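Diffuse adherence adhesin (PDB 4MEE) is an adhesin that attaches the bacterium to mammalian cells and promotes autoaggregation and biofilm formation, this chain being its C-terminal membrane-embedded transport unit. Local coordinates at residues N320-T325 with E335-P340; V345-T350 with N369-A374; N401-T406 with Q426-T431. All coordinates share one frame; numbering follows the deposited sequence.

In the fold
All three contacts join antiparallel neighbours in the wall of the autotransporter beta barrel, and they follow one another along the chain without overlapping. Interactions 1 and 2 share strand 333-355, which pairs with strand 303-327 in the first and strand 370-383 in the second, yet their centres are about 29 Å apart. Interaction 3 joins strands 397-405 and 425-436, its centre about 13 Å from that of interaction 2 and about 22 Å from that of interaction 1. Interactions 2 and 3 touch through the pairing of strand 370-383 with strand 397-405, where Ala374 O lies 2.8 Å from Trp402 N, a probable hydrogen bond. Pairing thus runs unbroken from strand 303-327 to strand 425-436, as a closed membrane pore requires.

Interaction 1: N320-T325 with E335-P340; sequences NLNVHT and EFWLQP
The carbonyl oxygen of Phe336 is gripped by two consecutive backbone N-H groups of 320-325. Val323 N lies 2.8 Å from Phe336 O, nearly in line with the C=O bond, while His324 N reaches the same oxygen in a weak bond of 3.5 Å. Two residues thus sit opposite one, and Val323 takes up the surplus with a near-helical backbone conformation. Beyond it the ladder resumes, Phe336 N donating to His324 O. On the other side of Val323 the bond from Leu338 N to Leu321 O is sound at 2.9 Å, whereas its return from Leu321 N to Leu338 O is weak.

Asn322 and Trp337 share the face turned into the barrel. The CB methylene of Asn322 stands over the indole, 3.8 Å from the centroid of the six-membered ring and 9° off its normal, a CH-pi contact. Trp337 CG lies beside its own backbone N, anti to the carbonyl carbon (chi1 -70°), and the indole beyond it comes nearer to the neighbouring strand. Asparagine suits this place because its short chain offers a carbon to the ring face while the amide plane is turned only 24° from that of the ring. Lys381 also touches the tryptophan.

The outer face, with Leu321, Phe336 and Leu338 beside His324, is mostly apolar. Val323 points toward the other strand and lies alongside Phe336, its CB 3.3 Å from Phe336 CD2 and its CG1 in the plane of the ring at the edge. The second methyl, CG2, reaches Leu338 CD1 at 3.8 Å, so the branched side chain touches two neighbours at once. Such residues suit a surface that may face lipid. Here a classic beta bulge interrupts the hairpin of strands 303-327 and 333-355, probably at the periplasmic end of the autotransporter barrel.

Interaction 2: V345-T350 with N369-A374; sequences VWMGVT and NIQTKA
Met347 and Asn369 lie side by side on the inner face of the barrel wall, and most of the close packing gathers around them. Met347 N donates to Asn369 O at 2.9 Å in an almost straight bond (171°). The methionine chain runs extended beyond CG, bringing its sulfur 3.3 Å from Asn369 ND2, a weak hydrogen bond. Its terminal methyl goes further, crossing Gln371, with CE 3.5 Å from Gln371 NE2 and 3.8 Å from Gln371 CB. Val345 completes this part as the hydrogen-bonded partner of Gln371: Val345 N donates to Gln371 O at 2.8 Å, and Gln371 N returns a bond to Val345 O.

The outer face is looser. Trp346 and Ile370 form the non-hydrogen-bonded pair there, but their side chains do not meet. Ile370 instead brings CG2 to Val345 O at 3.8 Å, and the indole of Trp346 lies over Gly348 CA of its own strand. Large apolar groups suit this surface, which may face lipid.

The amides have firmer partners than sulfur. Asn405 OD1 accepts from both Asn369 ND2 and Gln371 NE2, and Asn369 OD1 accepts from His407 N. Methionine probably contributes mainly through its slender, unbranched apolar chain: its thioether is a poor acceptor, so the amides are probably oriented chiefly by Asn405 OD1 and His407 N.

Interaction 3: N401-T406 with Q426-T431; sequences NWIHNT and QGEIKT
Asn401 and Glu428 meet through backbone and side chain alike. The backbone bonds come in two reciprocal pairs. Asn401 N and Glu428 N each donate to the other residue's carbonyl at 2.9 Å, and Ile403 and Gln426 repeat the pattern, with Gln426 N 2.8 Å from Ile403 O.

Among side-chain bonds, Asn401 ND2 donates to Glu428 OE1 at 2.9 Å. It approaches from above the carboxylate, 45° out of its plane, and the two side chains point the same way. Both have further partners: Asn401 ND2 also reaches Glu399, Asn401 OD1 accepts from His341 NE2, and Glu428 OE2 forms a salt bridge with Lys373. The salt bridge and the N-H of Asn401 would be expected to favour the ionised form of this buried, lumen-side glutamate.

These residues belong to an antiparallel autotransporter beta barrel, whose strands tend to turn polar residues inward and apolar ones outward, Ile403 being an exception.

Apolar contact on that inner face comes from Ile403. Its CB packs 3.9 Å from Gln426 CB. Chi2 of 156° extends CD1 away from CB, and CD1 meets Glu428 CB at 3.7 Å. The isoleucine touches both partners mainly through their CB methylenes, and the carboxylate of Glu428 keeps its bonds to Asn401 and Lys373.

On the outer face the edge of the Trp402 ring comes to the backbone, CD1 lying 3.6 Å from Gln426 O, while Gly427 sits across from Trp402 as its non-hydrogen-bonded partner.

Interaction 1: N320-T325 with E335-P340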
loop_
_atom_site.group_PDB
_atom_site.type_symbol
_atom_site.label_atom_id
_atom_site.label_comp_id
_atom_site.label_asym_id
_atom_site.label_seq_id
_atom_site.Cartn_x
_atom_site.Cartn_y
_atom_site.Cartn_z
ATOM N N ASN A 320 2.979 -21.410 3.759
ATOM C CA ASN A 320 2.633 -21.495 5.173
ATOM C C ASN A 320 3.209 -22.762 5.798
ATOM O O ASN A 320 3.066 -23.857 5.250
ATOM C CB ASN A 320 1.114 -21.429 5.367
ATOM C CG ASN A 320 0.549 -20.042 5.116
ATOM O OD1 ASN A 320 1.204 -19.033 5.374
ATOM N ND2 ASN A 320 -0.680 -19.988 4.620
ATOM N N LEU A 321 3.868 -22.596 6.941
ATOM C CA LEU A 321 4.548 -23.698 7.612
ATOM C C LEU A 321 4.306 -23.655 9.117
ATOM O O LEU A 321 4.640 -22.670 9.778
ATOM C CB LEU A 321 6.055 -23.653 7.312
ATOM C CG LEU A 321 6.979 -24.710 7.930
ATOM C CD1 LEU A 321 6.861 -26.045 7.209
ATOM C CD2 LEU A 321 8.422 -24.229 7.917
ATOM N N ASN A 322 3.714 -24.726 9.644
ATOM C CA ASN A 322 3.535 -24.891 11.084
ATOM C C ASN A 322 4.798 -25.486 11.698
ATOM O O ASN A 322 5.090 -26.672 11.529
ATOM C CB ASN A 322 2.308 -25.764 11.388
ATOM C CG ASN A 322 2.055 -25.934 12.879
ATOM O OD1 ASN A 322 2.345 -25.046 13.682
ATOM N ND2 ASN A 322 1.501 -27.081 13.253
ATOM N N VAL A 323 5.543 -24.644 12.407
ATOM C CA VAL A 323 6.841 -25.022 12.957
ATOM C C VAL A 323 6.678 -25.873 14.215
ATOM O O VAL A 323 7.130 -27.021 14.257
ATOM C CB VAL A 323 7.716 -23.772 13.231
ATOM C CG1 VAL A 323 8.993 -24.135 13.975
ATOM C CG2 VAL A 323 8.049 -23.063 11.927
ATOM N N HIS A 324 6.009 -25.311 15.221
ATOM C CA HIS A 324 5.876 -25.943 16.530
ATOM C C HIS A 324 4.482 -25.740 17.110
ATOM O O HIS A 324 3.812 -24.759 16.814
ATOM C CB HIS A 324 6.918 -25.363 17.486
ATOM C CG HIS A 324 7.246 -26.258 18.637
ATOM N ND1 HIS A 324 7.385 -25.794 19.927
ATOM C CD2 HIS A 324 7.465 -27.593 18.692
ATOM C CE1 HIS A 324 7.677 -26.804 20.728
ATOM N NE2 HIS A 324 7.733 -27.907 20.002
ATOM N N THR A 325 4.036 -26.668 17.934
ATOM C CA THR A 325 2.771 -26.479 18.594
ATOM C C THR A 325 2.990 -26.925 20.019
ATOM O O THR A 325 3.566 -27.986 20.254
ATOM C CB THR A 325 1.648 -27.255 17.884
ATOM O OG1 THR A 325 0.459 -27.245 18.685
ATOM C CG2 THR A 325 2.074 -28.690 17.613
ATOM N N GLU A 335 0.633 -21.992 18.737
ATOM C CA GLU A 335 1.057 -22.451 17.439
ATOM C C GLU A 335 2.123 -21.474 17.009
ATOM O O GLU A 335 2.078 -20.310 17.382
ATOM C CB GLU A 335 -0.112 -22.427 16.471
ATOM C CG GLU A 335 -0.208 -23.671 15.616
ATOM C CD GLU A 335 -1.645 -24.049 15.319
ATOM O OE1 GLU A 335 -2.495 -23.138 15.200
ATOM O OE2 GLU A 335 -1.924 -25.260 15.206
ATOM N N PHE A 336 3.106 -21.938 16.257
ATOM C CA PHE A 336 4.094 -21.019 15.736
ATOM C C PHE A 336 4.326 -21.295 14.270
ATOM O O PHE A 336 4.583 -22.429 13.880
ATOM C CB PHE A 336 5.395 -21.095 16.523
ATOM C CG PHE A 336 6.524 -20.359 15.879
ATOM C CD1 PHE A 336 6.634 -18.978 16.001
ATOM C CD2 PHE A 336 7.474 -21.044 15.140
ATOM C CE1 PHE A 336 7.682 -18.298 15.403
ATOM C CE2 PHE A 336 8.525 -20.373 14.540
ATOM C CZ PHE A 336 8.629 -18.996 14.670
ATOM N N TRP A 337 4.246 -20.239 13.470
ATOM C CA TRP A 337 4.207 -20.362 12.019
ATOM C C TRP A 337 5.272 -19.518 11.336
ATOM O O TRP A 337 5.557 -18.399 11.768
ATOM C CB TRP A 337 2.830 -19.948 11.494
ATOM C CG TRP A 337 1.718 -20.895 11.838
ATOM C CD1 TRP A 337 1.113 -21.051 13.056
ATOM C CD2 TRP A 337 1.063 -21.808 10.946
ATOM N NE1 TRP A 337 0.130 -22.005 12.977
ATOM C CE2 TRP A 337 0.077 -22.487 11.696
ATOM C CE3 TRP A 337 1.217 -22.120 9.588
ATOM C CZ2 TRP A 337 -0.752 -23.463 11.133
ATOM C CZ3 TRP A 337 0.390 -23.090 9.028
ATOM C CH2 TRP A 337 -0.581 -23.749 9.802
ATOM N N LEU A 338 5.852 -20.066 10.270
ATOM C CA LEU A 338 6.777 -19.327 9.410
ATOM C C LEU A 338 6.254 -19.246 7.981
ATOM O O LEU A 338 5.720 -20.225 7.446
ATOM C CB LEU A 338 8.176 -19.951 9.423
ATOM C CG LEU A 338 9.152 -19.541 10.531
ATOM C CD1 LEU A 338 10.383 -20.435 10.507
ATOM C CD2 LEU A 338 9.557 -18.077 10.423
ATOM N N GLN A 339 6.416 -18.076 7.370
ATOM C CA GLN A 339 5.891 -17.824 6.035
ATOM C C GLN A 339 6.838 -16.998 5.158
ATOM O O GLN A 339 6.818 -15.766 5.214
ATOM C CB GLN A 339 4.523 -17.140 6.123
ATOM C CG GLN A 339 3.806 -17.027 4.789
ATOM C CD GLN A 339 2.712 -15.978 4.798
ATOM O OE1 GLN A 339 1.541 -16.290 4.584
ATOM N NE2 GLN A 339 3.087 -14.729 5.040
ATOM N N PRO A 340 7.673 -17.677 4.349
ATOM C CA PRO A 340 8.395 -16.972 3.292
ATOM C C PRO A 340 7.442 -16.670 2.138
ATOM O O PRO A 340 6.660 -17.537 1.748
ATOM C CB PRO A 340 9.467 -17.979 2.864
ATOM C CG PRO A 340 8.899 -19.312 3.212
ATOM C CD PRO A 340 8.060 -19.097 4.438
#

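Interaction 2: V345-T350 with N369-A374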
loop_
_atom_site.group_PDB
_atom_site.type_symbol
_atom_site.label_atom_id
_atom_site.label_comp_id
_atom_site.label_asym_id
_atom_site.label_seq_id
_atom_site.Cartn_x
_atom_site.Cartn_y
_atom_site.Cartn_z
ATOM N N VAL A 345 3.601 -6.060 -7.745
ATOM C CA VAL A 345 2.514 -5.123 -8.044
ATOM C C VAL A 345 2.842 -4.271 -9.276
ATOM O O VAL A 345 3.938 -3.719 -9.383
ATOM C CB VAL A 345 2.206 -4.188 -6.844
ATOM C CG1 VAL A 345 1.013 -3.292 -7.147
ATOM C CG2 VAL A 345 1.950 -4.985 -5.572
ATOM N N TRP A 346 1.885 -4.176 -10.200
ATOM C CA TRP A 346 1.992 -3.278 -11.350
ATOM C C TRP A 346 1.219 -1.987 -11.089
ATOM O O TRP A 346 -0.005 -1.996 -10.960
ATOM C CB TRP A 346 1.501 -3.961 -12.636
ATOM C CG TRP A 346 1.191 -3.008 -13.769
ATOM C CD1 TRP A 346 2.040 -2.099 -14.334
ATOM C CD2 TRP A 346 -0.052 -2.886 -14.475
ATOM N NE1 TRP A 346 1.402 -1.412 -15.340
ATOM C CE2 TRP A 346 0.118 -1.874 -15.449
ATOM C CE3 TRP A 346 -1.295 -3.528 -14.376
ATOM C CZ2 TRP A 346 -0.905 -1.491 -16.321
ATOM C CZ3 TRP A 346 -2.310 -3.150 -15.247
ATOM C CH2 TRP A 346 -2.106 -2.140 -16.208
ATOM N N MET A 347 1.953 -0.882 -11.011
ATOM C CA MET A 347 1.368 0.432 -10.770
ATOM C C MET A 347 1.171 1.168 -12.095
ATOM O O MET A 347 2.134 1.637 -12.703
ATOM C CB MET A 347 2.255 1.243 -9.816
ATOM C CG MET A 347 2.417 0.626 -8.431
ATOM S SD MET A 347 3.546 1.539 -7.361
ATOM C CE MET A 347 3.518 0.524 -5.887
ATOM N N GLY A 348 -0.081 1.258 -12.541
ATOM C CA GLY A 348 -0.389 1.850 -13.845
ATOM C C GLY A 348 -1.273 3.085 -13.814
ATOM O O GLY A 348 -1.984 3.364 -14.779
ATOM N N VAL A 349 -1.230 3.825 -12.709
ATOM C CA VAL A 349 -1.965 5.086 -12.598
ATOM C C VAL A 349 -1.077 6.221 -13.101
ATOM O O VAL A 349 0.002 6.467 -12.557
ATOM C CB VAL A 349 -2.429 5.371 -11.150
ATOM C CG1 VAL A 349 -3.140 6.716 -11.067
ATOM C CG2 VAL A 349 -3.352 4.267 -10.656
ATOM N N THR A 350 -1.540 6.894 -14.152
ATOM C CA THR A 350 -0.822 8.016 -14.752
ATOM C C THR A 350 -1.624 9.305 -14.629
ATOM O O THR A 350 -2.854 9.280 -14.666
ATOM C CB THR A 350 -0.499 7.761 -16.240
ATOM O OG1 THR A 350 -1.644 7.208 -16.898
ATOM C CG2 THR A 350 0.673 6.806 -16.380
ATOM N N ASN A 369 5.610 1.423 -12.979
ATOM C CA ASN A 369 6.518 0.849 -11.979
ATOM C C ASN A 369 6.070 -0.533 -11.512
ATOM O O ASN A 369 4.877 -0.778 -11.348
ATOM C CB ASN A 369 6.633 1.795 -10.777
ATOM C CG ASN A 369 7.355 1.171 -9.595
ATOM O OD1 ASN A 369 8.538 0.834 -9.675
ATOM N ND2 ASN A 369 6.646 1.026 -8.481
ATOM N N ILE A 370 7.030 -1.431 -11.312
ATOM C CA ILE A 370 6.745 -2.739 -10.728
ATOM C C ILE A 370 7.393 -2.848 -9.347
ATOM O O ILE A 370 8.621 -2.913 -9.221
ATOM C CB ILE A 370 7.175 -3.910 -11.649
ATOM C CG1 ILE A 370 6.338 -3.919 -12.933
ATOM C CG2 ILE A 370 7.029 -5.247 -10.932
ATOM C CD1 ILE A 370 6.905 -4.780 -14.042
ATOM N N GLN A 371 6.550 -2.842 -8.317
ATOM C CA GLN A 371 7.005 -3.019 -6.943
ATOM C C GLN A 371 7.044 -4.502 -6.585
ATOM O O GLN A 371 6.046 -5.209 -6.721
ATOM C CB GLN A 371 6.111 -2.250 -5.963
ATOM C CG GLN A 371 6.585 -2.308 -4.518
ATOM C CD GLN A 371 5.918 -1.279 -3.632
ATOM O OE1 GLN A 371 5.092 -1.618 -2.792
ATOM N NE2 GLN A 371 6.282 -0.013 -3.807
ATOM N N THR A 372 8.205 -4.963 -6.134
ATOM C CA THR A 372 8.373 -6.350 -5.726
ATOM C C THR A 372 8.684 -6.427 -4.234
ATOM O O THR A 372 9.579 -5.740 -3.732
ATOM C CB THR A 372 9.477 -7.065 -6.535
ATOM O OG1 THR A 372 9.488 -6.571 -7.880
ATOM C CG2 THR A 372 9.242 -8.572 -6.558
ATOM N N LYS A 373 7.917 -7.258 -3.537
ATOM C CA LYS A 373 8.121 -7.505 -2.118
ATOM C C LYS A 373 8.520 -8.957 -1.902
ATOM O O LYS A 373 7.844 -9.871 -2.371
ATOM C CB LYS A 373 6.855 -7.174 -1.322
ATOM C CG LYS A 373 6.543 -5.688 -1.229
ATOM C CD LYS A 373 5.408 -5.421 -0.253
ATOM C CE LYS A 373 5.223 -3.932 -0.018
ATOM N NZ LYS A 373 4.232 -3.643 1.056
ATOM N N ALA A 374 9.639 -9.155 -1.213
ATOM C CA ALA A 374 10.104 -10.484 -0.836
ATOM C C ALA A 374 10.377 -10.485 0.657
ATOM O O ALA A 374 11.060 -9.598 1.166
ATOM C CB ALA A 374 11.360 -10.850 -1.608
#

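Interaction 3: N401-T406 with Q426-T431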
loop_
_atom_site.group_PDB
_atom_site.type_symbol
_atom_site.label_atom_id
_atom_site.label_comp_id
_atom_site.label_asym_id
_atom_site.label_seq_id
_atom_site.Cartn_x
_atom_site.Cartn_y
_atom_site.Cartn_z
ATOM N N ASN A 401 10.254 -7.373 5.182
ATOM C CA ASN A 401 10.218 -7.414 3.721
ATOM C C ASN A 401 11.288 -6.560 3.046
ATOM O O ASN A 401 11.762 -5.568 3.606
ATOM C CB ASN A 401 8.841 -6.979 3.203
ATOM C CG ASN A 401 7.764 -8.021 3.435
ATOM O OD1 ASN A 401 7.954 -9.206 3.162
ATOM N ND2 ASN A 401 6.612 -7.576 3.920
ATOM N N TRP A 402 11.657 -6.965 1.835
ATOM C CA TRP A 402 12.515 -6.168 0.972
ATOM C C TRP A 402 11.699 -5.633 -0.204
ATOM O O TRP A 402 11.128 -6.395 -0.986
ATOM C CB TRP A 402 13.726 -6.984 0.502
ATOM C CG TRP A 402 14.510 -6.362 -0.625
ATOM C CD1 TRP A 402 14.923 -5.062 -0.726
ATOM C CD2 TRP A 402 14.994 -7.027 -1.801
ATOM N NE1 TRP A 402 15.618 -4.873 -1.895
ATOM C CE2 TRP A 402 15.681 -6.062 -2.573
ATOM C CE3 TRP A 402 14.910 -8.342 -2.278
ATOM C CZ2 TRP A 402 16.280 -6.371 -3.799
ATOM C CZ3 TRP A 402 15.507 -8.649 -3.498
ATOM C CH2 TRP A 402 16.184 -7.666 -4.244
ATOM N N ILE A 403 11.636 -4.313 -0.309
ATOM C CA ILE A 403 10.887 -3.675 -1.376
ATOM C C ILE A 403 11.843 -3.215 -2.456
ATOM O O ILE A 403 12.823 -2.527 -2.178
ATOM C CB ILE A 403 10.087 -2.469 -0.864
ATOM C CG1 ILE A 403 9.052 -2.920 0.167
ATOM C CG2 ILE A 403 9.411 -1.746 -2.021
ATOM C CD1 ILE A 403 8.628 -1.822 1.114
ATOM N N HIS A 404 11.550 -3.609 -3.686
ATOM C CA HIS A 404 12.314 -3.184 -4.838
ATOM C C HIS A 404 11.350 -2.509 -5.787
ATOM O O HIS A 404 10.236 -2.980 -5.958
ATOM C CB HIS A 404 12.944 -4.395 -5.515
ATOM C CG HIS A 404 13.688 -4.068 -6.770
ATOM N ND1 HIS A 404 14.867 -3.356 -6.769
ATOM C CD2 HIS A 404 13.426 -4.360 -8.066
ATOM C CE1 HIS A 404 15.300 -3.222 -8.010
ATOM N NE2 HIS A 404 14.443 -3.822 -8.817
ATOM N N ASN A 405 11.766 -1.406 -6.394
ATOM C CA ASN A 405 10.960 -0.764 -7.422
ATOM C C ASN A 405 11.700 -0.692 -8.736
ATOM O O ASN A 405 12.877 -0.331 -8.770
ATOM C CB ASN A 405 10.558 0.636 -6.988
ATOM C CG ASN A 405 9.570 0.623 -5.852
ATOM O OD1 ASN A 405 8.405 0.279 -6.034
ATOM N ND2 ASN A 405 10.029 0.997 -4.667
ATOM N N THR A 406 10.999 -1.019 -9.816
ATOM C CA THR A 406 11.572 -0.948 -11.152
ATOM C C THR A 406 11.777 0.492 -11.630
ATOM O O THR A 406 12.777 0.792 -12.284
ATOM C CB THR A 406 10.735 -1.768 -12.148
ATOM O OG1 THR A 406 10.793 -3.146 -11.767
ATOM C CG2 THR A 406 11.283 -1.636 -13.552
ATOM N N GLN A 426 13.935 -0.503 -0.558
ATOM C CA GLN A 426 13.477 -0.121 0.768
ATOM C C GLN A 426 13.400 -1.331 1.673
ATOM O O GLN A 426 13.259 -2.452 1.196
ATOM C CB GLN A 426 12.098 0.520 0.690
ATOM C CG GLN A 426 12.107 1.954 0.211
ATOM C CD GLN A 426 10.713 2.535 0.133
ATOM O OE1 GLN A 426 9.829 1.977 -0.519
ATOM N NE2 GLN A 426 10.508 3.665 0.799
ATOM N N GLY A 427 13.484 -1.095 2.978
ATOM C CA GLY A 427 13.276 -2.146 3.975
ATOM C C GLY A 427 11.963 -1.948 4.711
ATOM O O GLY A 427 11.632 -0.838 5.122
ATOM N N GLU A 428 11.203 -3.017 4.889
ATOM C CA GLU A 428 9.906 -2.873 5.522
ATOM C C GLU A 428 9.776 -3.781 6.727
ATOM O O GLU A 428 10.187 -4.936 6.687
ATOM C CB GLU A 428 8.808 -3.155 4.510
ATOM C CG GLU A 428 7.394 -3.046 5.049
ATOM C CD GLU A 428 6.396 -3.715 4.131
ATOM O OE1 GLU A 428 6.768 -4.721 3.496
ATOM O OE2 GLU A 428 5.246 -3.242 4.038
ATOM N N ILE A 429 9.204 -3.252 7.799
ATOM C CA ILE A 429 8.962 -4.041 8.991
ATOM C C ILE A 429 7.534 -3.848 9.461
ATOM O O ILE A 429 7.108 -2.730 9.737
ATOM C CB ILE A 429 9.911 -3.657 10.133
ATOM C CG1 ILE A 429 9.610 -4.494 11.375
ATOM C CG2 ILE A 429 9.770 -2.184 10.466
ATOM C CD1 ILE A 429 10.434 -5.756 11.479
ATOM N N LYS A 430 6.809 -4.952 9.560
ATOM C CA LYS A 430 5.423 -4.927 9.988
ATOM C C LYS A 430 5.279 -5.667 11.298
ATOM O O LYS A 430 6.098 -6.527 11.622
ATOM C CB LYS A 430 4.538 -5.592 8.942
ATOM C CG LYS A 430 4.596 -4.922 7.581
ATOM C CD LYS A 430 3.299 -5.113 6.813
ATOM C CE LYS A 430 3.419 -6.203 5.760
ATOM N NZ LYS A 430 2.141 -6.949 5.617
ATOM N N THR A 431 4.241 -5.324 12.047
ATOM C CA THR A 431 3.877 -6.060 13.245
ATOM C C THR A 431 2.473 -5.674 13.652
ATOM O O THR A 431 2.009 -4.595 13.314
ATOM C CB THR A 431 4.823 -5.766 14.420
ATOM O OG1 THR A 431 4.395 -6.513 15.564
ATOM C CG2 THR A 431 4.814 -4.284 14.758
#